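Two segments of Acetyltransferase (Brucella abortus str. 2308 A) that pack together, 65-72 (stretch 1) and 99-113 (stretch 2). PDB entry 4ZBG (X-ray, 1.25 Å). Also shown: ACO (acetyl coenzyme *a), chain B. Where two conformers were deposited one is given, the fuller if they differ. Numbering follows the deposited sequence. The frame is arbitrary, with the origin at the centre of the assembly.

Stretch 1, residues 65-72: VLGHIAFS
Stretch 2, residues 99-113: GIGGKLIREGLAQLR

Residues 65-72 form one stretch of a β-strand that extends beyond both ends, and residues 100-113 form an α-helix packed against it, with Gly99 at the N-cap. The N-to-C directions of the two elements differ by 33° (signed crossing angle -33°), so they run roughly parallel, with axes approaching to 8.5 Å. Register is set by Gly67 CA to Ile100 CA at 7.0 Å and Ile69 CA to Leu104 CA at 6.5 Å. The strand is extended (Ile69 phi/psi -139/139) except at Leu66 (-95/-23). The helix stays near -63/-44, and its i to i+4 hydrogen bonds run from Lys103 N to Gly99 O (3.0 Å) through Arg113 N to Leu109 O (2.9 Å).

No hydrogen bond crosses the interface; the 434 Å² of buried surface is covered largely by apolar groups. Leu66, Ile69 and Phe71 direct CA-to-CB toward the helix, whereas His68 points away. The side-chain pairs are nonpolar carbon contacts at van der Waals distance, held by dispersion and the exclusion of water. Leu66 (m, t) meets Ile100 (m, t), CD1 to CD1 at 4.0 Å. Ile69 (t, t) touches two helix residues: its CG2 lies 4.0 Å from Leu104 CB, and its CD1 3.7 Å from Ile105 CG1, with Ile105 in m, t. Leu104 (m, t) also covers the strand backbone, its CD1 3.6 Å from both Gly67 C and His68 N.

Phe71 (chi1 -63°, chi2 83°) has the largest covered area, 88 Å². Its CD2 is 3.5 Å from Leu112 CD1, and its CE2 is 4.1 Å from Leu109 CD2, with Leu112 and Leu109 both m, t. The ring meets the helix obliquely.

Two glycines permit close approach. Phe71 CE1 sits 3.7 Å from Gly108 CA; an ideal CB on Gly108 would fall 2.4 Å from that CE1, a clash. On the strand, an ideal CB on Gly67 would lie 3.0 Å from Leu104 CD1, also a clash, and a tight 3.4 Å from Ile100 CG2.

The hydrogen bonds to the cofactor lie at the start of the helix, where amides with no helical acceptor meet the pyrophosphate oxygens of acetyl coenzyme A, the acetyl donor expected of an acetyltransferase. Gly99 N donates to ACO O1A (2.7 Å, 145°), Gly101 N to ACO O4A (2.8 Å, 156°) and Gly102 N to ACO O2A (3.0 Å, 136°). An ideal CB on Gly101 would clash with ACO O6A at 2.4 Å, and one on Gly102 would be crowded by ACO O2A at 3.1 Å. Gly99 adopts phi/psi 96/2, which by itself calls for glycine, since a CB would be jammed against the preceding carbonyl O.

Away from the strand, Gln111 NE2 donates to Glu107 OE2 (2.8 Å, 166°), linking residues one helical turn apart.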

ATOM      1  N   VAL A  65     -11.108  -9.683   7.202  1.00  9.02           N
ATOM      2  CA  VAL A  65     -10.229  -8.912   6.327  1.00  8.76           C
ATOM      3  C   VAL A  65      -9.745  -9.819   5.205  1.00  7.79           C
ATOM      4  O   VAL A  65      -9.090 -10.828   5.460  1.00  9.00           O
ATOM      5  CB  VAL A  65      -9.038  -8.302   7.089  1.00  9.86           C
ATOM      6  CG1 VAL A  65      -8.090  -7.616   6.117  1.00  9.53           C
ATOM      7  CG2 VAL A  65      -9.516  -7.325   8.159  1.00 11.22           C
ATOM      8  N   LEU A  66     -10.065  -9.467   3.964  1.00  7.82           N
ATOM      9  CA  LEU A  66      -9.603 -10.232   2.809  1.00  8.00           C
ATOM     10  C   LEU A  66      -8.332  -9.660   2.200  1.00  7.43           C
ATOM     11  O   LEU A  66      -7.617 -10.358   1.495  1.00  7.65           O
ATOM     12  CB  LEU A  66     -10.674 -10.255   1.725  1.00  9.62           C
ATOM     13  CG  LEU A  66     -12.031 -10.846   2.081  1.00 10.31           C
ATOM     14  CD1 LEU A  66     -12.878 -10.866   0.826  1.00 11.81           C
ATOM     15  CD2 LEU A  66     -11.887 -12.245   2.668  1.00 11.54           C
ATOM     16  N   GLY A  67      -8.081  -8.378   2.437  1.00  6.50           N
ATOM     17  CA  GLY A  67      -6.954  -7.712   1.825  1.00  6.99           C
ATOM     18  C   GLY A  67      -6.670  -6.419   2.534  1.00  6.57           C
ATOM     19  O   GLY A  67      -7.528  -5.898   3.252  1.00  7.21           O
ATOM     20  N   HIS A  68      -5.466  -5.907   2.320  1.00  5.76           N
ATOM     21  CA  HIS A  68      -4.996  -4.716   2.997  1.00  6.01           C
ATOM     22  C   HIS A  68      -4.029  -3.958   2.092  1.00  5.64           C
ATOM     23  O   HIS A  68      -3.304  -4.560   1.292  1.00  5.56           O
ATOM     24  CB  HIS A  68      -4.282  -5.088   4.299  1.00  6.45           C
ATOM     25  CG  HIS A  68      -3.600  -3.927   4.939  1.00  5.97           C
ATOM     26  ND1 HIS A  68      -2.238  -3.724   4.860  1.00  6.33           N
ATOM     27  CD2 HIS A  68      -4.105  -2.871   5.618  1.00  6.72           C
ATOM     28  CE1 HIS A  68      -1.934  -2.597   5.479  1.00  6.61           C
ATOM     29  NE2 HIS A  68      -3.050  -2.064   5.950  1.00  6.05           N
ATOM     30  N   ILE A  69      -4.006  -2.635   2.229  1.00  5.43           N
ATOM     31  CA  ILE A  69      -3.015  -1.815   1.543  1.00  5.47           C
ATOM     32  C   ILE A  69      -2.503  -0.715   2.464  1.00  5.10           C
ATOM     33  O   ILE A  69      -3.286  -0.106   3.199  1.00  6.10           O
ATOM     34  CB  ILE A  69      -3.563  -1.271   0.212  1.00  6.08           C
ATOM     35  CG1 ILE A  69      -2.475  -0.543  -0.584  1.00  7.32           C
ATOM     36  CG2 ILE A  69      -4.770  -0.365   0.455  1.00  6.50           C
ATOM     37  CD1 ILE A  69      -2.896  -0.288  -2.007  1.00  7.76           C
ATOM     38  N   ALA A  70      -1.192  -0.475   2.407  1.00  5.07           N
ATOM     39  CA  ALA A  70      -0.536   0.602   3.138  1.00  5.77           C
ATOM     40  C   ALA A  70       0.040   1.650   2.192  1.00  5.27           C
ATOM     41  O   ALA A  70       0.571   1.309   1.133  1.00  5.80           O
ATOM     42  CB  ALA A  70       0.589   0.043   3.994  1.00  6.89           C
ATOM     43  N   PHE A  71      -0.042   2.910   2.610  1.00  5.75           N
ATOM     44  CA  PHE A  71       0.683   4.005   1.986  1.00  5.70           C
ATOM     45  C   PHE A  71       1.422   4.769   3.066  1.00  5.83           C
ATOM     46  O   PHE A  71       0.926   4.895   4.182  1.00  7.22           O
ATOM     47  CB  PHE A  71      -0.265   4.971   1.289  1.00  6.71           C
ATOM     48  CG  PHE A  71      -1.029   4.374   0.156  1.00  7.35           C
ATOM     49  CD1 PHE A  71      -2.196   3.660   0.380  1.00  7.46           C
ATOM     50  CD2 PHE A  71      -0.602   4.560  -1.150  1.00  7.77           C
ATOM     51  CE1 PHE A  71      -2.910   3.131  -0.673  1.00  7.56           C
ATOM     52  CE2 PHE A  71      -1.312   4.040  -2.215  1.00  7.95           C
ATOM     53  CZ  PHE A  71      -2.466   3.322  -1.979  1.00  8.50           C
ATOM     54  N   SER A  72       2.591   5.309   2.722  1.00  6.39           N
ATOM     55  CA  SER A  72       3.417   6.042   3.680  1.00  6.61           C
ATOM     56  C   SER A  72       4.217   7.097   2.922  1.00  6.99           C
ATOM     57  O   SER A  72       4.405   6.976   1.711  1.00  6.88           O
ATOM     58  CB  SER A  72       4.343   5.077   4.444  1.00  7.15           C
ATOM     59  OG  SER A  72       5.146   4.316   3.568  1.00  7.65           O
ATOM     60  N   GLY A  99      -9.836  -9.383  -8.319  1.00  9.20           N
ATOM     61  CA  GLY A  99      -9.934  -7.941  -8.412  1.00  9.36           C
ATOM     62  C   GLY A  99      -9.853  -7.204  -7.087  1.00  9.00           C
ATOM     63  O   GLY A  99      -9.946  -5.985  -7.068  1.00  9.63           O
ATOM     64  N   ILE A 100      -9.666  -7.922  -5.978  1.00  8.79           N
ATOM     65  CA  ILE A 100      -9.598  -7.263  -4.670  1.00  9.19           C
ATOM     66  C   ILE A 100      -8.409  -6.311  -4.574  1.00  8.22           C
ATOM     67  O   ILE A 100      -8.550  -5.168  -4.147  1.00  8.55           O
ATOM     68  CB  ILE A 100      -9.590  -8.279  -3.519  1.00  9.29           C
ATOM     69  CG1 ILE A 100     -10.873  -9.102  -3.543  1.00 10.43           C
ATOM     70  CG2 ILE A 100      -9.454  -7.576  -2.176  1.00  9.52           C
ATOM     71  CD1 ILE A 100     -10.868 -10.250  -2.558  1.00 10.97           C
ATOM     72  N   GLY A 101      -7.231  -6.783  -4.966  1.00  7.95           N
ATOM     73  CA  GLY A 101      -6.053  -5.939  -4.938  1.00  7.87           C
ATOM     74  C   GLY A 101      -6.253  -4.688  -5.769  1.00  7.29           C
ATOM     75  O   GLY A 101      -5.925  -3.584  -5.334  1.00  7.84           O
ATOM     76  N   GLY A 102      -6.801  -4.854  -6.971  1.00  7.62           N
ATOM     77  CA  GLY A 102      -7.030  -3.720  -7.843  1.00  8.18           C
ATOM     78  C   GLY A 102      -7.988  -2.718  -7.230  1.00  7.81           C
ATOM     79  O   GLY A 102      -7.806  -1.511  -7.369  1.00  8.67           O
ATOM     80  N   LYS A 103      -9.029  -3.207  -6.566  1.00  7.54           N
ATOM     81  CA  LYS A 103      -9.975  -2.309  -5.904  1.00  8.20           C
ATOM     82  C   LYS A 103      -9.320  -1.546  -4.753  1.00  8.02           C
ATOM     83  O   LYS A 103      -9.555  -0.347  -4.595  1.00  8.45           O
ATOM     84  CB  LYS A 103     -11.235  -3.053  -5.441  1.00  9.79           C
ATOM     85  CG  LYS A 103     -12.121  -3.461  -6.592  1.00 11.82           C
ATOM     86  CD  LYS A 103     -13.247  -4.365  -6.119  1.00 15.51           C
ATOM     87  CE  LYS A 103     -14.086  -4.865  -7.288  1.00 18.98           C
ATOM     88  NZ  LYS A 103     -14.892  -6.048  -6.894  1.00 21.52           N
ATOM     89  N   LEU A 104      -8.503  -2.233  -3.955  1.00  7.65           N
ATOM     90  CA  LEU A 104      -7.778  -1.581  -2.862  1.00  7.33           C
ATOM     91  C   LEU A 104      -6.837  -0.507  -3.386  1.00  6.90           C
ATOM     92  O   LEU A 104      -6.749   0.588  -2.827  1.00  7.24           O
ATOM     93  CB  LEU A 104      -6.979  -2.612  -2.067  1.00  8.38           C
ATOM     94  CG  LEU A 104      -7.819  -3.452  -1.110  1.00  8.94           C
ATOM     95  CD1 LEU A 104      -7.014  -4.645  -0.633  1.00 10.32           C
ATOM     96  CD2 LEU A 104      -8.272  -2.600   0.073  1.00 10.54           C
ATOM     97  N   ILE A 105      -6.119  -0.827  -4.455  1.00  6.67           N
ATOM     98  CA  ILE A 105      -5.161   0.114  -5.025  1.00  6.62           C
ATOM     99  C   ILE A 105      -5.877   1.340  -5.581  1.00  7.00           C
ATOM    100  O   ILE A 105      -5.496   2.473  -5.288  1.00  7.14           O
ATOM    101  CB  ILE A 105      -4.263  -0.561  -6.078  1.00  6.43           C
ATOM    102  CG1 ILE A 105      -3.373  -1.618  -5.413  1.00  6.95           C
ATOM    103  CG2 ILE A 105      -3.450   0.486  -6.827  1.00  7.69           C
ATOM    104  CD1 ILE A 105      -2.766  -2.602  -6.390  1.00  7.73           C
ATOM    105  N   ARG A 106      -6.923   1.126  -6.377  1.00  7.30           N
ATOM    106  CA  ARG A 106      -7.639   2.255  -6.965  0.75  8.01           C
ATOM    107  C   ARG A 106      -8.251   3.142  -5.885  1.00  7.89           C
ATOM    108  O   ARG A 106      -8.191   4.370  -5.972  1.00  8.01           O
ATOM    109  CB  ARG A 106      -8.705   1.778  -7.954  0.75  9.04           C
ATOM    110  CG  ARG A 106      -8.129   1.242  -9.251  0.75  9.81           C
ATOM    111  CD  ARG A 106      -9.186   1.088 -10.326  0.75 12.86           C
ATOM    112  NE  ARG A 106      -8.634   0.455 -11.522  0.75 14.02           N
ATOM    113  CZ  ARG A 106      -8.496  -0.855 -11.664  0.75 12.87           C
ATOM    114  NH1 ARG A 106      -8.856  -1.665 -10.680  0.75 14.44           N
ATOM    115  NH2 ARG A 106      -7.989  -1.362 -12.782  0.75 11.37           N
ATOM    116  N   GLU A 107      -8.837   2.528  -4.865  1.00  7.79           N
ATOM    117  CA  GLU A 107      -9.442   3.311  -3.807  1.00  8.03           C
ATOM    118  C   GLU A 107      -8.387   4.077  -2.993  1.00  7.94           C
ATOM    119  O   GLU A 107      -8.583   5.250  -2.653  1.00  7.96           O
ATOM    120  CB  GLU A 107     -10.332   2.429  -2.932  1.00  8.55           C
ATOM    121  CG  GLU A 107     -11.037   3.189  -1.836  1.00  8.91           C
ATOM    122  CD  GLU A 107     -11.912   4.319  -2.338  1.00  9.11           C
ATOM    123  OE1 GLU A 107     -12.435   4.263  -3.481  1.00  8.51           O
ATOM    124  OE2 GLU A 107     -12.088   5.272  -1.558  1.00  9.89           O
ATOM    125  N   GLY A 108      -7.266   3.430  -2.692  1.00  7.13           N
ATOM    126  CA  GLY A 108      -6.189   4.103  -1.986  1.00  7.85           C
ATOM    127  C   GLY A 108      -5.638   5.295  -2.742  1.00  7.19           C
ATOM    128  O   GLY A 108      -5.430   6.372  -2.171  1.00  8.01           O
ATOM    129  N   LEU A 109      -5.410   5.116  -4.041  1.00  6.89           N
ATOM    130  CA  LEU A 109      -4.914   6.212  -4.866  1.00  7.10           C
ATOM    131  C   LEU A 109      -5.922   7.356  -4.913  1.00  7.61           C
ATOM    132  O   LEU A 109      -5.541   8.524  -4.859  1.00  8.29           O
ATOM    133  CB  LEU A 109      -4.601   5.723  -6.272  1.00  7.87           C
ATOM    134  CG  LEU A 109      -3.443   4.731  -6.361  1.00  8.52           C
ATOM    135  CD1 LEU A 109      -3.382   4.171  -7.774  1.00  9.45           C
ATOM    136  CD2 LEU A 109      -2.120   5.371  -5.964  1.00  9.22           C
ATOM    137  N   ALA A 110      -7.207   7.021  -5.000  1.00  7.60           N
ATOM    138  CA  ALA A 110      -8.241   8.047  -5.055  1.00  8.42           C
ATOM    139  C   ALA A 110      -8.249   8.850  -3.760  1.00  8.30           C
ATOM    140  O   ALA A 110      -8.396  10.073  -3.772  1.00  8.95           O
ATOM    141  CB  ALA A 110      -9.605   7.429  -5.332  1.00  9.30           C
ATOM    142  N   GLN A 111      -8.059   8.168  -2.636  1.00  8.21           N
ATOM    143  CA  GLN A 111      -8.047   8.855  -1.354  1.00  9.48           C
ATOM    144  C   GLN A 111      -6.811   9.737  -1.183  1.00 10.30           C
ATOM    145  O   GLN A 111      -6.907  10.852  -0.667  1.00 11.41           O
ATOM    146  CB  GLN A 111      -8.236   7.865  -0.204  1.00  9.74           C
ATOM    147  CG  GLN A 111      -9.654   7.309  -0.181  1.00 10.89           C
ATOM    148  CD  GLN A 111      -9.984   6.563   1.086  1.00 11.44           C
ATOM    149  OE1 GLN A 111      -9.497   6.898   2.166  1.00 13.51           O
ATOM    150  NE2 GLN A 111     -10.817   5.535   0.961  1.00 11.20           N
ATOM    151  N   LEU A 112      -5.660   9.263  -1.647  1.00 10.15           N
ATOM    152  CA  LEU A 112      -4.461  10.103  -1.639  1.00 12.10           C
ATOM    153  C   LEU A 112      -4.646  11.345  -2.491  1.00 12.15           C
ATOM    154  O   LEU A 112      -4.338  12.451  -2.047  1.00 13.45           O
ATOM    155  CB  LEU A 112      -3.246   9.352  -2.168  1.00 14.78           C
ATOM    156  CG  LEU A 112      -2.513   8.387  -1.247  1.00 16.98           C
ATOM    157  CD1 LEU A 112      -1.294   7.852  -1.982  1.00 16.95           C
ATOM    158  CD2 LEU A 112      -2.109   9.045   0.070  1.00 17.72           C
ATOM    159  N   ARG A 113      -5.138  11.165  -3.715  1.00 11.84           N
ATOM    160  CA  ARG A 113      -5.371  12.302  -4.589  0.72 14.19           C
ATOM    161  C   ARG A 113      -6.341  13.279  -3.924  1.00 14.23           C
ATOM    162  O   ARG A 113      -6.120  14.495  -3.944  1.00 15.14           O
ATOM    163  CB  ARG A 113      -5.921  11.831  -5.938  0.72 17.04           C
ATOM    164  CG  ARG A 113      -5.962  12.919  -6.990  0.72 18.95           C
ATOM    165  CD  ARG A 113      -6.721  12.472  -8.222  0.72 21.71           C
ATOM    166  NE  ARG A 113      -5.999  11.471  -9.003  0.72 24.29           N
ATOM    167  CZ  ARG A 113      -5.206  11.761 -10.032  0.72 26.32           C
ATOM    168  NH1 ARG A 113      -5.024  13.023 -10.399  0.72 26.79           N
ATOM    169  NH2 ARG A 113      -4.592  10.787 -10.694  0.72 27.68           N
TER
HETATM  170  N1A ACO B 201     -10.795 -12.315 -14.645  1.00 27.27           N
HETATM  171  C2A ACO B 201      -9.584 -12.484 -15.164  1.00 25.94           C
HETATM  172  N3A ACO B 201      -8.494 -12.072 -14.539  1.00 24.87           N
HETATM  173  C4A ACO B 201      -8.587 -11.461 -13.353  1.00 22.62           C
HETATM  174  C5A ACO B 201      -9.823 -11.264 -12.781  1.00 23.77           C
HETATM  175  C6A ACO B 201     -10.952 -11.721 -13.476  1.00 27.39           C
HETATM  176  N6A ACO B 201     -12.277 -11.543 -12.917  1.00 28.99           N
HETATM  177  N7A ACO B 201      -9.638 -10.637 -11.613  1.00 22.00           N
HETATM  178  C8A ACO B 201      -8.335 -10.448 -11.473  1.00 20.06           C
HETATM  179  N9A ACO B 201      -7.676 -10.939 -12.510  1.00 19.20           N
HETATM  180  C1B ACO B 201      -6.229 -10.917 -12.719  1.00 16.51           C
HETATM  181  C2B ACO B 201      -5.697  -9.696 -12.841  1.00 14.48           C
HETATM  182  O2B ACO B 201      -5.798  -9.151 -14.176  1.00 14.09           O
HETATM  183  C3B ACO B 201      -4.105  -9.922 -12.400  1.00 13.51           C
HETATM  184  O3B ACO B 201      -3.385 -10.594 -13.468  1.00 14.52           O
HETATM  185  P3B ACO B 201      -2.440  -9.799 -14.559  1.00 14.42           P
HETATM  186  O7A ACO B 201      -1.852 -10.880 -15.434  1.00 15.45           O
HETATM  187  O8A ACO B 201      -1.369  -9.042 -13.812  1.00 15.78           O
HETATM  188  O9A ACO B 201      -3.337  -8.860 -15.335  1.00 13.40           O
HETATM  189  C4B ACO B 201      -4.178 -10.714 -11.327  1.00 13.04           C
HETATM  190  O4B ACO B 201      -5.569 -11.451 -11.418  1.00 15.36           O
HETATM  191  C5B ACO B 201      -4.190 -10.026  -9.950  1.00 10.98           C
HETATM  192  O5B ACO B 201      -5.036  -8.903  -9.987  1.00  9.12           O
HETATM  193  P1A ACO B 201      -6.070  -8.563  -8.765  1.00  8.45           P
HETATM  194  O1A ACO B 201      -7.138  -9.605  -8.625  1.00  9.36           O
HETATM  195  O2A ACO B 201      -6.507  -7.139  -8.963  1.00  8.39           O
HETATM  196  O3A ACO B 201      -5.125  -8.550  -7.454  1.00  7.97           O
HETATM  197  P2A ACO B 201      -5.137  -9.593  -6.222  1.00  7.86           P
HETATM  198  O4A ACO B 201      -6.386  -9.433  -5.413  1.00  7.35           O
HETATM  199  O5A ACO B 201      -4.775 -10.976  -6.685  1.00  8.96           O
HETATM  200  O6A ACO B 201      -3.935  -8.948  -5.349  1.00  8.45           O
HETATM  201  CBP ACO B 201      -1.597  -8.924  -4.863  1.00  9.15           C
HETATM  202  CCP ACO B 201      -2.672  -8.726  -5.935  1.00  8.92           C
HETATM  203  CDP ACO B 201      -0.244  -8.578  -5.480  1.00 10.30           C
HETATM  204  CEP ACO B 201      -1.916  -7.993  -3.698  1.00  9.72           C
HETATM  205  CAP ACO B 201      -1.629 -10.383  -4.402  1.00  9.16           C
HETATM  206  OAP ACO B 201      -1.189 -11.193  -5.465  1.00 13.05           O
HETATM  207  C9P ACO B 201      -0.765 -10.669  -3.173  1.00  7.94           C
HETATM  208  O9P ACO B 201      -1.130 -10.451  -2.057  1.00  7.54           O
HETATM  209  N8P ACO B 201       0.520 -11.241  -3.453  1.00  8.51           N
HETATM  210  C7P ACO B 201       1.445 -11.589  -2.397  1.00  8.65           C
HETATM  211  C6P ACO B 201       2.008 -10.351  -1.717  1.00  8.17           C
HETATM  212  C5P ACO B 201       2.643  -9.412  -2.720  1.00  8.09           C
HETATM  213  O5P ACO B 201       3.483  -9.772  -3.486  1.00  9.51           O
HETATM  214  N4P ACO B 201       2.182  -8.054  -2.704  1.00  7.38           N
HETATM  215  C3P ACO B 201       2.738  -7.089  -3.630  1.00  8.09           C
HETATM  216  C2P ACO B 201       4.095  -6.595  -3.147  1.00  9.84           C
HETATM  217  S1P ACO B 201       4.627  -5.219  -4.201  1.00  9.55           S
HETATM  218  C   ACO B 201       3.794  -3.782  -3.507  1.00  9.65           C
HETATM  219  O   ACO B 201       3.184  -3.870  -2.488  1.00 11.01           O
HETATM  220  CH3 ACO B 201       3.904  -2.483  -4.286  1.00 10.49           C